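Local coordinates for protein CheQ (Campylobacter jejuni subsp. jejuni, PDB 6A51) that controls, as does a second regulator named CheP, transcription of the core chemotaxis operon cheVAW, at residues N83-A88 with L113-E118; N21-H26 with V125-F130; N30-R35 with R77-L82. All coordinates share one frame; numbering follows the deposited sequence.

Contact 1: N83-A88 with L113-E118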
ATOM      1  N   ASN A  83      -8.884   2.233   2.755  1.00 37.38           N
ATOM      2  CA  ASN A  83      -8.430   3.082   3.852  1.00 38.17           C
ATOM      3  C   ASN A  83      -7.249   2.450   4.568  1.00 37.22           C
ATOM      4  O   ASN A  83      -7.316   1.288   4.982  1.00 35.62           O
ATOM      5  CB  ASN A  83      -9.567   3.329   4.832  1.00 42.61           C
ATOM      6  CG  ASN A  83     -10.648   4.231   4.258  1.00 53.80           C
ATOM      7  OD1 ASN A  83     -10.426   4.947   3.280  1.00 54.82           O
ATOM      8  ND2 ASN A  83     -11.820   4.206   4.873  1.00 60.29           N
ATOM      9  N   GLY A  84      -6.162   3.219   4.695  1.00 32.19           N
ATOM     10  CA  GLY A  84      -4.931   2.757   5.308  1.00 20.61           C
ATOM     11  C   GLY A  84      -4.085   1.839   4.453  1.00 31.79           C
ATOM     12  O   GLY A  84      -2.992   1.443   4.888  1.00 29.59           O
ATOM     13  N   PHE A  85      -4.535   1.477   3.258  1.00 30.13           N
ATOM     14  CA  PHE A  85      -3.769   0.502   2.502  1.00 32.58           C
ATOM     15  C   PHE A  85      -2.785   1.176   1.568  1.00 26.39           C
ATOM     16  O   PHE A  85      -2.939   2.340   1.182  1.00 28.81           O
ATOM     17  CB  PHE A  85      -4.684  -0.428   1.714  1.00 31.65           C
ATOM     18  CG  PHE A  85      -5.304  -1.498   2.561  1.00 37.33           C
ATOM     19  CD1 PHE A  85      -6.470  -1.237   3.282  1.00 34.65           C
ATOM     20  CD2 PHE A  85      -4.704  -2.755   2.675  1.00 32.80           C
ATOM     21  CE1 PHE A  85      -7.048  -2.220   4.077  1.00 32.58           C
ATOM     22  CE2 PHE A  85      -5.278  -3.752   3.472  1.00 41.29           C
ATOM     23  CZ  PHE A  85      -6.457  -3.482   4.172  1.00 30.74           C
ATOM     24  N   VAL A  86      -1.742   0.422   1.235  1.00 20.43           N
ATOM     25  CA  VAL A  86      -0.812   0.760   0.169  1.00 24.79           C
ATOM     26  C   VAL A  86      -0.556  -0.520  -0.614  1.00 25.99           C
ATOM     27  O   VAL A  86      -0.791  -1.628  -0.128  1.00 24.48           O
ATOM     28  CB  VAL A  86       0.519   1.336   0.699  1.00 27.19           C
ATOM     29  CG1 VAL A  86       0.270   2.456   1.685  1.00 24.45           C
ATOM     30  CG2 VAL A  86       1.351   0.236   1.331  1.00 21.35           C
ATOM     31  N   LEU A  87      -0.103  -0.361  -1.852  1.00 30.23           N
ATOM     32  CA  LEU A  87       0.323  -1.518  -2.626  1.00 28.57           C
ATOM     33  C   LEU A  87       1.417  -2.266  -1.873  1.00 33.90           C
ATOM     34  O   LEU A  87       2.305  -1.654  -1.270  1.00 34.44           O
ATOM     35  CB  LEU A  87       0.841  -1.061  -3.984  1.00 28.35           C
ATOM     36  CG  LEU A  87       0.344  -1.738  -5.243  1.00 35.21           C
ATOM     37  CD1 LEU A  87      -1.138  -1.965  -5.141  1.00 34.65           C
ATOM     38  CD2 LEU A  87       0.655  -0.802  -6.377  1.00 41.75           C
ATOM     39  N   ALA A  88       1.349  -3.599  -1.887  1.00 33.23           N
ATOM     40  CA  ALA A  88       2.339  -4.384  -1.148  1.00 26.42           C
ATOM     41  C   ALA A  88       3.745  -4.160  -1.687  1.00 30.49           C
ATOM     42  O   ALA A  88       4.695  -4.026  -0.906  1.00 35.19           O
ATOM     43  CB  ALA A  88       1.981  -5.866  -1.195  1.00 27.79           C
ATOM     44  N   LEU A 113       2.190 -10.201  11.506  1.00 43.83           N
ATOM     45  CA  LEU A 113       1.908  -8.894  12.088  1.00 18.90           C
ATOM     46  C   LEU A 113       1.119  -7.967  11.166  1.00 35.11           C
ATOM     47  O   LEU A 113       0.718  -6.880  11.607  1.00 37.57           O
ATOM     48  CB  LEU A 113       3.219  -8.196  12.432  1.00 26.74           C
ATOM     49  CG  LEU A 113       4.140  -8.953  13.381  1.00 29.65           C
ATOM     50  CD1 LEU A 113       5.410  -8.183  13.511  1.00 24.72           C
ATOM     51  CD2 LEU A 113       3.483  -9.112  14.758  1.00 28.51           C
ATOM     52  N   LEU A 114       0.899  -8.343   9.906  1.00 28.77           N
ATOM     53  CA  LEU A 114       0.372  -7.426   8.904  1.00 27.18           C
ATOM     54  C   LEU A 114      -1.010  -7.843   8.410  1.00 28.19           C
ATOM     55  O   LEU A 114      -1.266  -9.026   8.173  1.00 33.65           O
ATOM     56  CB  LEU A 114       1.308  -7.351   7.700  1.00 28.19           C
ATOM     57  CG  LEU A 114       2.698  -6.816   7.922  1.00 26.97           C
ATOM     58  CD1 LEU A 114       3.417  -6.920   6.605  1.00 29.47           C
ATOM     59  CD2 LEU A 114       2.576  -5.371   8.394  1.00 25.16           C
ATOM     60  N   GLU A 115      -1.880  -6.855   8.206  1.00 25.62           N
ATOM     61  CA  GLU A 115      -3.159  -7.075   7.539  1.00 30.46           C
ATOM     62  C   GLU A 115      -2.941  -6.986   6.035  1.00 41.16           C
ATOM     63  O   GLU A 115      -2.603  -5.917   5.524  1.00 35.68           O
ATOM     64  CB  GLU A 115      -4.207  -6.054   7.965  1.00 23.83           C
ATOM     65  CG  GLU A 115      -5.477  -6.211   7.106  1.00 36.31           C
ATOM     66  CD  GLU A 115      -6.626  -5.295   7.506  1.00 44.24           C
ATOM     67  OE1 GLU A 115      -6.425  -4.446   8.395  1.00 60.95           O
ATOM     68  OE2 GLU A 115      -7.733  -5.423   6.922  1.00 64.63           O
ATOM     69  N   LEU A 116      -3.132  -8.096   5.326  1.00 42.71           N
ATOM     70  CA  LEU A 116      -3.016  -8.118   3.874  1.00 32.57           C
ATOM     71  C   LEU A 116      -4.382  -8.352   3.237  1.00 44.51           C
ATOM     72  O   LEU A 116      -5.373  -8.656   3.907  1.00 41.33           O
ATOM     73  CB  LEU A 116      -2.020  -9.179   3.409  1.00 27.98           C
ATOM     74  CG  LEU A 116      -0.637  -9.126   4.052  1.00 40.96           C
ATOM     75  CD1 LEU A 116       0.378  -9.798   3.163  1.00 50.94           C
ATOM     76  CD2 LEU A 116      -0.247  -7.712   4.252  1.00 51.67           C
ATOM     77  N   LYS A 117      -4.419  -8.225   1.912  1.00 45.34           N
ATOM     78  CA  LYS A 117      -5.686  -8.175   1.199  1.00 35.71           C
ATOM     79  C   LYS A 117      -5.421  -8.150  -0.296  1.00 40.37           C
ATOM     80  O   LYS A 117      -4.451  -7.528  -0.733  1.00 41.89           O
ATOM     81  CB  LYS A 117      -6.456  -6.946   1.658  1.00 34.33           C
ATOM     82  CG  LYS A 117      -7.681  -6.571   0.897  1.00 32.40           C
ATOM     83  CD  LYS A 117      -8.162  -5.234   1.467  1.00 29.54           C
ATOM     84  CE  LYS A 117      -9.487  -4.807   0.883  1.00 42.83           C
ATOM     85  NZ  LYS A 117      -9.769  -3.398   1.238  1.00 52.43           N
ATOM     86  N   GLU A 118      -6.239  -8.840  -1.087  1.00 42.75           N
ATOM     87  CA  GLU A 118      -6.080  -8.847  -2.536  1.00 40.54           C
ATOM     88  C   GLU A 118      -7.333  -8.343  -3.222  1.00 42.32           C
ATOM     89  O   GLU A 118      -8.450  -8.634  -2.795  1.00 52.32           O
ATOM     90  CB  GLU A 118      -5.719 -10.227  -3.069  1.00 29.49           C
ATOM     91  CG  GLU A 118      -4.279 -10.577  -2.734  1.00 53.72           C
ATOM     92  CD  GLU A 118      -3.742 -11.735  -3.546  1.00 79.27           C
ATOM     93  OE1 GLU A 118      -2.774 -12.382  -3.084  1.00 85.50           O
ATOM     94  OE2 GLU A 118      -4.293 -11.969  -4.644  1.00 73.78           O
TER
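Phe-85 and Lys-117 meet across one face of a three-stranded antiparallel sheet, reaching from the two outer strands, 85-87 and 116-119, over the middle strand 122-126. Lys-117 leaves its backbone with CG anti to the N (chi1 170°) and stays extended, so its zigzag runs over the Phe-85 ring and every second atom dips toward it. CB comes first, 3.9 Å from Phe-85 CE2. CG bends off, and CD returns over the face, 3.6 Å from Phe-85 CZ and 4.0 Å from the ring centroid, a CH-pi contact. CE stands back again. NZ ends 4.5 Å from the centroid of the Phe-85 ring, 26° off its normal, in an off-centre cation-pi contact. The stronger polar partner of the ammonium group is Gly-81 O, to which it is hydrogen-bonded, so the aromatic face is a secondary attraction. Glu-115 approaches the same ring at its rim: OE2 lies near the ring plane, and the carboxylate stands almost upright to the ring, the planes 80° apart. An oxygen beside the positive aromatic edge and a cation over the electron-rich face match the ring's quadrupole. Glu-115 OE1 turns to a salt bridge with Lys-129 NZ, while OE2 of the same carboxylate sits 3.6 Å from Phe-85 CZ.

Contact 2: N21-H26 with V125-F130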
ATOM      1  N   ASN A  21       4.303   5.900   1.466  1.00 33.65           N
ATOM      2  CA  ASN A  21       3.703   5.875   2.794  1.00 42.54           C
ATOM      3  C   ASN A  21       2.374   6.604   2.837  1.00 47.67           C
ATOM      4  O   ASN A  21       1.945   7.040   3.913  1.00 57.86           O
ATOM      5  CB  ASN A  21       4.648   6.463   3.849  1.00 39.49           C
ATOM      6  CG  ASN A  21       4.816   7.973   3.737  1.00 47.03           C
ATOM      7  OD1 ASN A  21       4.787   8.543   2.643  1.00 48.06           O
ATOM      8  ND2 ASN A  21       5.004   8.629   4.879  1.00 49.60           N
ATOM      9  N   GLU A  22       1.719   6.763   1.700  1.00 46.37           N
ATOM     10  CA  GLU A  22       0.458   7.486   1.650  1.00 44.14           C
ATOM     11  C   GLU A  22      -0.661   6.493   1.381  1.00 46.35           C
ATOM     12  O   GLU A  22      -0.615   5.742   0.395  1.00 42.68           O
ATOM     13  CB  GLU A  22       0.481   8.573   0.583  1.00 47.90           C
ATOM     14  CG  GLU A  22      -0.905   8.974   0.136  1.00 74.38           C
ATOM     15  CD  GLU A  22      -0.937  10.285  -0.633  1.00 70.81           C
ATOM     16  OE1 GLU A  22      -2.053  10.763  -0.982  1.00 66.11           O
ATOM     17  OE2 GLU A  22       0.157  10.867  -0.870  1.00 68.13           O
ATOM     18  N   PHE A  23      -1.656   6.494   2.255  1.00 36.42           N
ATOM     19  CA  PHE A  23      -2.703   5.495   2.185  1.00 38.70           C
ATOM     20  C   PHE A  23      -3.639   5.797   1.024  1.00 35.09           C
ATOM     21  O   PHE A  23      -3.766   6.941   0.582  1.00 38.97           O
ATOM     22  CB  PHE A  23      -3.471   5.446   3.506  1.00 33.89           C
ATOM     23  CG  PHE A  23      -2.586   5.550   4.715  1.00 32.95           C
ATOM     24  CD1 PHE A  23      -1.323   4.968   4.723  1.00 37.01           C
ATOM     25  CD2 PHE A  23      -3.005   6.240   5.834  1.00 25.68           C
ATOM     26  CE1 PHE A  23      -0.497   5.078   5.820  1.00 31.15           C
ATOM     27  CE2 PHE A  23      -2.188   6.350   6.937  1.00 36.61           C
ATOM     28  CZ  PHE A  23      -0.930   5.769   6.927  1.00 40.90           C
ATOM     29  N   LEU A  24      -4.280   4.743   0.515  1.00 33.96           N
ATOM     30  CA  LEU A  24      -5.154   4.838  -0.644  1.00 30.28           C
ATOM     31  C   LEU A  24      -6.606   5.157  -0.281  1.00 33.56           C
ATOM     32  O   LEU A  24      -7.517   4.794  -1.036  1.00 41.50           O
ATOM     33  CB  LEU A  24      -5.072   3.536  -1.433  1.00 23.05           C
ATOM     34  CG  LEU A  24      -3.735   3.258  -2.083  1.00 32.10           C
ATOM     35  CD1 LEU A  24      -3.622   1.759  -2.375  1.00 28.47           C
ATOM     36  CD2 LEU A  24      -3.609   4.092  -3.378  1.00 31.89           C
ATOM     37  N   ASP A  25      -6.839   5.817   0.855  1.00 36.76           N
ATOM     38  CA  ASP A  25      -8.171   6.195   1.326  1.00 34.75           C
ATOM     39  C   ASP A  25      -9.063   6.735   0.209  1.00 51.53           C
ATOM     40  O   ASP A  25     -10.156   6.220  -0.057  1.00 36.18           O
ATOM     41  CB  ASP A  25      -8.033   7.264   2.418  1.00 40.23           C
ATOM     42  CG  ASP A  25      -7.659   6.694   3.783  1.00 50.53           C
ATOM     43  OD1 ASP A  25      -6.852   5.743   3.872  1.00 45.89           O
ATOM     44  OD2 ASP A  25      -8.168   7.236   4.784  1.00 58.85           O
ATOM     45  N   HIS A  26      -8.593   7.785  -0.450  1.00 46.54           N
ATOM     46  CA  HIS A  26      -9.347   8.539  -1.433  1.00 36.00           C
ATOM     47  C   HIS A  26      -9.334   7.916  -2.838  1.00 40.69           C
ATOM     48  O   HIS A  26      -9.705   8.611  -3.784  1.00 41.04           O
ATOM     49  CB  HIS A  26      -8.792   9.963  -1.494  1.00 40.26           C
ATOM     50  CG  HIS A  26      -8.830  10.673  -0.179  1.00 49.73           C
ATOM     51  ND1 HIS A  26      -9.908  10.587   0.677  1.00 51.30           N
ATOM     52  CD2 HIS A  26      -7.926  11.478   0.427  1.00 52.92           C
ATOM     53  CE1 HIS A  26      -9.666  11.307   1.757  1.00 48.35           C
ATOM     54  NE2 HIS A  26      -8.470  11.857   1.631  1.00 64.70           N
ATOM     55  N   VAL A 125      -1.191  -3.945   1.555  1.00 30.36           N
ATOM     56  CA  VAL A 125      -0.797  -4.023   2.958  1.00 27.52           C
ATOM     57  C   VAL A 125      -1.419  -2.838   3.679  1.00 30.04           C
ATOM     58  O   VAL A 125      -1.472  -1.731   3.129  1.00 26.04           O
ATOM     59  CB  VAL A 125       0.738  -3.997   3.138  1.00 18.29           C
ATOM     60  CG1 VAL A 125       1.083  -3.900   4.601  1.00 32.30           C
ATOM     61  CG2 VAL A 125       1.382  -5.213   2.547  1.00 22.47           C
ATOM     62  N   ASN A 126      -1.885  -3.053   4.907  1.00 32.87           N
ATOM     63  CA  ASN A 126      -2.474  -1.956   5.669  1.00 34.34           C
ATOM     64  C   ASN A 126      -1.348  -1.259   6.412  1.00 34.85           C
ATOM     65  O   ASN A 126      -0.973  -1.644   7.524  1.00 32.73           O
ATOM     66  CB  ASN A 126      -3.547  -2.439   6.629  1.00 31.67           C
ATOM     67  CG  ASN A 126      -4.339  -1.279   7.211  1.00 34.33           C
ATOM     68  OD1 ASN A 126      -3.765  -0.263   7.612  1.00 36.89           O
ATOM     69  ND2 ASN A 126      -5.653  -1.403   7.221  1.00 34.63           N
ATOM     70  N   LEU A 127      -0.812  -0.207   5.785  1.00 32.17           N
ATOM     71  CA  LEU A 127       0.315   0.511   6.369  1.00 28.01           C
ATOM     72  C   LEU A 127      -0.120   1.274   7.608  1.00 33.18           C
ATOM     73  O   LEU A 127       0.640   1.386   8.577  1.00 28.25           O
ATOM     74  CB  LEU A 127       0.915   1.468   5.341  1.00 31.02           C
ATOM     75  CG  LEU A 127       2.173   2.242   5.724  1.00 21.86           C
ATOM     76  CD1 LEU A 127       3.177   1.267   6.238  1.00 33.39           C
ATOM     77  CD2 LEU A 127       2.729   2.935   4.505  1.00 35.67           C
ATOM     78  N   LYS A 128      -1.347   1.797   7.589  1.00 32.34           N
ATOM     79  CA  LYS A 128      -1.849   2.584   8.708  1.00 32.29           C
ATOM     80  C   LYS A 128      -1.850   1.767   9.990  1.00 37.29           C
ATOM     81  O   LYS A 128      -1.406   2.249  11.037  1.00 44.12           O
ATOM     82  CB  LYS A 128      -3.252   3.102   8.400  1.00 33.37           C
ATOM     83  CG  LYS A 128      -3.781   4.104   9.412  1.00 34.56           C
ATOM     84  CD  LYS A 128      -5.256   4.401   9.179  1.00 42.22           C
ATOM     85  CE  LYS A 128      -5.710   5.640   9.934  1.00 53.51           C
ATOM     86  NZ  LYS A 128      -5.873   5.371  11.394  1.00 59.61           N
ATOM     87  N   LYS A 129      -2.327   0.517   9.927  1.00 26.07           N
ATOM     88  CA  LYS A 129      -2.349  -0.301  11.136  1.00 28.90           C
ATOM     89  C   LYS A 129      -0.942  -0.652  11.586  1.00 33.69           C
ATOM     90  O   LYS A 129      -0.677  -0.740  12.792  1.00 34.79           O
ATOM     91  CB  LYS A 129      -3.171  -1.573  10.928  1.00 23.81           C
ATOM     92  CG  LYS A 129      -4.646  -1.284  10.786  1.00 42.68           C
ATOM     93  CD  LYS A 129      -5.489  -2.545  10.697  1.00 48.38           C
ATOM     94  CE  LYS A 129      -6.955  -2.155  10.509  1.00 58.94           C
ATOM     95  NZ  LYS A 129      -7.909  -3.291  10.628  1.00 63.53           N
ATOM     96  N   PHE A 130      -0.023  -0.830  10.646  1.00 21.07           N
ATOM     97  CA  PHE A 130       1.345  -1.143  11.038  1.00 24.38           C
ATOM     98  C   PHE A 130       1.973   0.030  11.790  1.00 25.66           C
ATOM     99  O   PHE A 130       2.593  -0.151  12.845  1.00 28.83           O
ATOM    100  CB  PHE A 130       2.143  -1.507   9.802  1.00 18.42           C
ATOM    101  CG  PHE A 130       3.475  -2.084  10.092  1.00 28.08           C
ATOM    102  CD1 PHE A 130       3.606  -3.166  10.944  1.00 25.23           C
ATOM    103  CD2 PHE A 130       4.611  -1.566   9.483  1.00 17.88           C
ATOM    104  CE1 PHE A 130       4.862  -3.729  11.188  1.00 23.90           C
ATOM    105  CE2 PHE A 130       5.865  -2.110   9.733  1.00 29.36           C
ATOM    106  CZ  PHE A 130       5.991  -3.195  10.588  1.00 22.33           C
TER
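The N-capped first turn of helix 127-134, entered directly from strand 122-126, receives the ring of Phe-23 from the loop that links strands 15-18 and 27-29. Leu-127 and Lys-128, the first two helical residues, touch that ring in different ways. Lys-128 lies over one face: its CB is 3.9 Å from the centroid of the Phe-23 ring in a CH-pi contact, displaced toward the rim, and its CG follows at 3.7 Å from Phe-23 CE2. Leu-127 stays near the ring plane, its CG 3.9 Å from Phe-23 CE1 at the edge. A chi1 of -176° swings the Leu-127 fork away from its own N and past the ring, and its CD2 branch reaches the loop backbone, 3.5 Å from Asn-21 CA. Phe-23 thus fits into the angle between two successive side chains of the helix start. That start is fixed by Asn-126, whose OD1 accepts from Lys-129 N at 2.8 Å, with an N-H...O angle of 162°; the donor lies 42° out of the carbonyl plane. Beyond the helix, Tyr-138 meets the Phe-23 ring edge-to-face, and its OH is hydrogen-bonded to Lys-128 NZ. No hydrogen bond links the two segments themselves. The aliphatic stem of Lys-128 serves as part of an apolar surface while its charged end turns away to Tyr-138, so dispersion and CH-pi attraction hold loop and helix together here.

Contact 3: N30-R35 with R77-L82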
ATOM      1  N   ASN A  30      -8.411   0.895 -10.514  1.00 43.19           N
ATOM      2  CA  ASN A  30      -9.055   0.949 -11.823  1.00 39.09           C
ATOM      3  C   ASN A  30      -9.399  -0.446 -12.323  1.00 41.62           C
ATOM      4  O   ASN A  30     -10.461  -0.651 -12.923  1.00 41.04           O
ATOM      5  CB  ASN A  30      -8.158   1.673 -12.831  1.00 43.38           C
ATOM      6  CG  ASN A  30      -8.746   1.672 -14.248  1.00 42.66           C
ATOM      7  OD1 ASN A  30      -9.840   2.197 -14.487  1.00 39.44           O
ATOM      8  ND2 ASN A  30      -8.017   1.083 -15.190  1.00 30.04           N
ATOM      9  N   ALA A  31      -8.513  -1.416 -12.070  1.00 35.38           N
ATOM     10  CA  ALA A  31      -8.739  -2.798 -12.486  1.00 35.36           C
ATOM     11  C   ALA A  31     -10.077  -3.327 -11.995  1.00 41.94           C
ATOM     12  O   ALA A  31     -10.733  -4.118 -12.683  1.00 59.94           O
ATOM     13  CB  ALA A  31      -7.607  -3.691 -11.975  1.00 26.41           C
ATOM     14  N   GLU A  32     -10.499  -2.905 -10.808  1.00 41.62           N
ATOM     15  CA  GLU A  32     -11.771  -3.353 -10.258  1.00 45.43           C
ATOM     16  C   GLU A  32     -12.922  -2.455 -10.690  1.00 42.38           C
ATOM     17  O   GLU A  32     -14.000  -2.955 -11.030  1.00 56.46           O
ATOM     18  CB  GLU A  32     -11.682  -3.426  -8.723  1.00 38.99           C
ATOM     19  CG  GLU A  32     -13.019  -3.642  -8.027  1.00 62.44           C
ATOM     20  CD  GLU A  32     -12.941  -3.589  -6.502  1.00 73.14           C
ATOM     21  OE1 GLU A  32     -13.022  -4.671  -5.877  1.00 70.66           O
ATOM     22  OE2 GLU A  32     -12.823  -2.477  -5.930  1.00 58.77           O
ATOM     23  N   PHE A  33     -12.705  -1.137 -10.712  1.00 46.25           N
ATOM     24  CA  PHE A  33     -13.787  -0.202 -11.014  1.00 46.74           C
ATOM     25  C   PHE A  33     -14.314  -0.371 -12.430  1.00 48.71           C
ATOM     26  O   PHE A  33     -15.519  -0.263 -12.661  1.00 50.68           O
ATOM     27  CB  PHE A  33     -13.319   1.237 -10.823  1.00 41.62           C
ATOM     28  CG  PHE A  33     -14.205   2.254 -11.484  1.00 44.28           C
ATOM     29  CD1 PHE A  33     -15.336   2.739 -10.827  1.00 40.29           C
ATOM     30  CD2 PHE A  33     -13.912   2.739 -12.762  1.00 40.55           C
ATOM     31  CE1 PHE A  33     -16.170   3.689 -11.426  1.00 41.18           C
ATOM     32  CE2 PHE A  33     -14.737   3.693 -13.373  1.00 45.71           C
ATOM     33  CZ  PHE A  33     -15.871   4.169 -12.704  1.00 42.57           C
ATOM     34  N   HIS A  34     -13.433  -0.587 -13.403  1.00 44.48           N
ATOM     35  CA  HIS A  34     -13.932  -0.641 -14.773  1.00 59.11           C
ATOM     36  C   HIS A  34     -14.732  -1.905 -15.047  1.00 53.06           C
ATOM     37  O   HIS A  34     -15.533  -1.923 -15.983  1.00 63.86           O
ATOM     38  CB  HIS A  34     -12.786  -0.508 -15.774  1.00 46.41           C
ATOM     39  CG  HIS A  34     -12.138  -1.803 -16.147  1.00 49.44           C
ATOM     40  ND1 HIS A  34     -11.198  -2.422 -15.352  1.00 52.40           N
ATOM     41  CD2 HIS A  34     -12.250  -2.567 -17.258  1.00 56.24           C
ATOM     42  CE1 HIS A  34     -10.770  -3.519 -15.951  1.00 56.32           C
ATOM     43  NE2 HIS A  34     -11.392  -3.629 -17.110  1.00 53.23           N
ATOM     44  N   ARG A  35     -14.518  -2.944 -14.259  1.00 57.60           N
ATOM     45  CA  ARG A  35     -15.312  -4.159 -14.354  1.00 47.57           C
ATOM     46  C   ARG A  35     -16.750  -3.927 -13.809  1.00 51.93           C
ATOM     47  O   ARG A  35     -17.700  -4.347 -14.397  1.00 59.41           O
ATOM     48  CB  ARG A  35     -14.580  -5.386 -13.783  1.00 42.93           C
ATOM     49  CG  ARG A  35     -13.212  -5.684 -14.420  1.00 52.93           C
ATOM     50  CD  ARG A  35     -12.616  -7.067 -14.085  1.00 72.53           C
ATOM     51  NE  ARG A  35     -11.147  -7.204 -13.874  1.00102.81           N
ATOM     52  CZ  ARG A  35     -10.300  -7.883 -14.669  1.00 98.11           C
ATOM     53  NH1 ARG A  35     -10.732  -8.460 -15.779  1.00 74.18           N
ATOM     54  NH2 ARG A  35      -8.996  -7.993 -14.384  1.00 78.99           N
ATOM     55  N   ARG A  77     -19.729   2.759  -5.731  1.00 68.51           N
ATOM     56  CA  ARG A  77     -20.173   2.302  -4.416  1.00 57.08           C
ATOM     57  C   ARG A  77     -19.898   0.820  -4.180  1.00 45.21           C
ATOM     58  O   ARG A  77     -19.795   0.403  -3.026  1.00 69.83           O
ATOM     59  CB  ARG A  77     -21.662   2.610  -4.216  1.00 48.18           C
ATOM     60  CG  ARG A  77     -21.943   4.070  -3.822  1.00 62.59           C
ATOM     61  CD  ARG A  77     -23.438   4.356  -3.601  1.00 61.08           C
ATOM     62  NE  ARG A  77     -24.260   4.006  -4.766  1.00 92.36           N
ATOM     63  CZ  ARG A  77     -24.653   4.870  -5.705  1.00 92.70           C
ATOM     64  NH1 ARG A  77     -24.303   6.153  -5.631  1.00 65.25           N
ATOM     65  NH2 ARG A  77     -25.403   4.448  -6.726  1.00 76.58           N
ATOM     66  N   GLN A  78     -19.740   0.020  -5.229  1.00 35.75           N
ATOM     67  CA  GLN A  78     -19.408  -1.385  -5.061  1.00 43.23           C
ATOM     68  C   GLN A  78     -17.916  -1.667  -5.163  1.00 52.50           C
ATOM     69  O   GLN A  78     -17.528  -2.834  -5.269  1.00 55.29           O
ATOM     70  CB  GLN A  78     -20.166  -2.239  -6.081  1.00 49.74           C
ATOM     71  CG  GLN A  78     -20.044  -1.779  -7.503  1.00 72.39           C
ATOM     72  CD  GLN A  78     -21.172  -2.305  -8.368  1.00 85.22           C
ATOM     73  OE1 GLN A  78     -21.778  -1.561  -9.153  1.00 79.34           O
ATOM     74  NE2 GLN A  78     -21.467  -3.597  -8.225  1.00 62.28           N
ATOM     75  N   CYS A  79     -17.069  -0.639  -5.130  1.00 64.27           N
ATOM     76  CA  CYS A  79     -15.621  -0.842  -5.163  1.00 61.38           C
ATOM     77  C   CYS A  79     -15.060  -1.046  -3.759  1.00 49.58           C
ATOM     78  O   CYS A  79     -15.503  -0.407  -2.794  1.00 40.36           O
ATOM     79  CB  CYS A  79     -14.914   0.343  -5.819  1.00 59.88           C
ATOM     80  SG  CYS A  79     -14.767   0.259  -7.621  1.00 59.48           S
ATOM     81  N   SER A  80     -14.061  -1.919  -3.661  1.00 38.79           N
ATOM     82  CA  SER A  80     -13.415  -2.179  -2.381  1.00 40.18           C
ATOM     83  C   SER A  80     -12.808  -0.912  -1.783  1.00 38.40           C
ATOM     84  O   SER A  80     -12.209  -0.091  -2.486  1.00 57.25           O
ATOM     85  CB  SER A  80     -12.327  -3.225  -2.553  1.00 40.59           C
ATOM     86  OG  SER A  80     -12.860  -4.394  -3.135  1.00 52.65           O
ATOM     87  N   GLY A  81     -12.965  -0.764  -0.472  1.00 31.50           N
ATOM     88  CA  GLY A  81     -12.303   0.313   0.235  1.00 31.75           C
ATOM     89  C   GLY A  81     -10.823   0.032   0.435  1.00 38.92           C
ATOM     90  O   GLY A  81     -10.370  -1.113   0.479  1.00 40.81           O
ATOM     91  N   LEU A  82     -10.052   1.107   0.542  1.00 35.65           N
ATOM     92  CA  LEU A  82      -8.610   0.964   0.672  1.00 33.73           C
ATOM     93  C   LEU A  82      -8.058   1.860   1.777  1.00 30.32           C
ATOM     94  O   LEU A  82      -6.880   2.231   1.728  1.00 42.66           O
ATOM     95  CB  LEU A  82      -7.931   1.273  -0.671  1.00 34.51           C
ATOM     96  CG  LEU A  82      -8.275   0.376  -1.862  1.00 28.70           C
ATOM     97  CD1 LEU A  82      -7.994   1.098  -3.182  1.00 35.43           C
ATOM     98  CD2 LEU A  82      -7.471  -0.906  -1.783  1.00 34.59           C
TER
HETATM   99  O   HOH W   1     -11.239  -0.249  -5.259  1.00 43.60           O
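A carboxylate that accepts two hydrogen bonds joins helix 30-37 to the loop that follows helix 73-77: Glu-32 holds Ser-80 by its backbone and its hydroxyl together. The Glu-32 chain runs out extended from the helix and presents one oxygen to each donor. OE1 accepts from Ser-80 OG at 2.8 Å, using its syn lone pair. OE2 accepts from Ser-80 N at 2.6 Å with an N-H...O angle of 151°; it too is met on the syn side, although this donor stands 31° out of the carboxylate plane. Two bonds from one residue fix both the position of the carboxylate and its rotation, and they tie this point of the loop to the helix. A water adds a third link, donating to Glu-32 OE2 and also to Ser-80 O, 2.9 Å from that carbonyl oxygen. Three donors around this buried group would be expected to favour its ionised form. Ile-119 of strand 116-119 and Cys-120 just beyond it also lie against Glu-32, so this contact sits where helix, loop and the outer strand of the sheet come together. Phe-33, the residue after Glu-32, and Cys-79, the one before Ser-80, add an apolar contact beside the polar one. Cys-79 SG nestles against the root of the phenylalanine, 3.6 Å from both Phe-33 CA and Phe-33 CB. Relative to the ring it is at the edge, a sulfur-aromatic contact with SG 5.4 Å from the Phe-33 centroid and 88° off the ring normal.

In the fold
Contacts 1 and 2 are close neighbours, their centres about 7 Å apart, and share the sheet of strands 85-87, 122-126 and 116-119. The loop of contact 2 reaches the strand of contact 1 through Asp-25 OD1, 2.7 Å from Gly-84 N, and Leu-24 N, 2.8 Å from Phe-85 O, both probable hydrogen bonds. Contact 3 lies farther out, with its centre about 16 Å from that of contact 1 and 17 Å from that of contact 2. Its loop runs directly into residues 83-88, and Leu-82 CB packs 3.6 Å from Leu-24 O. Along the chain, contacts 3 and 1 follow in series, both nested inside the long loop closed by contact 2.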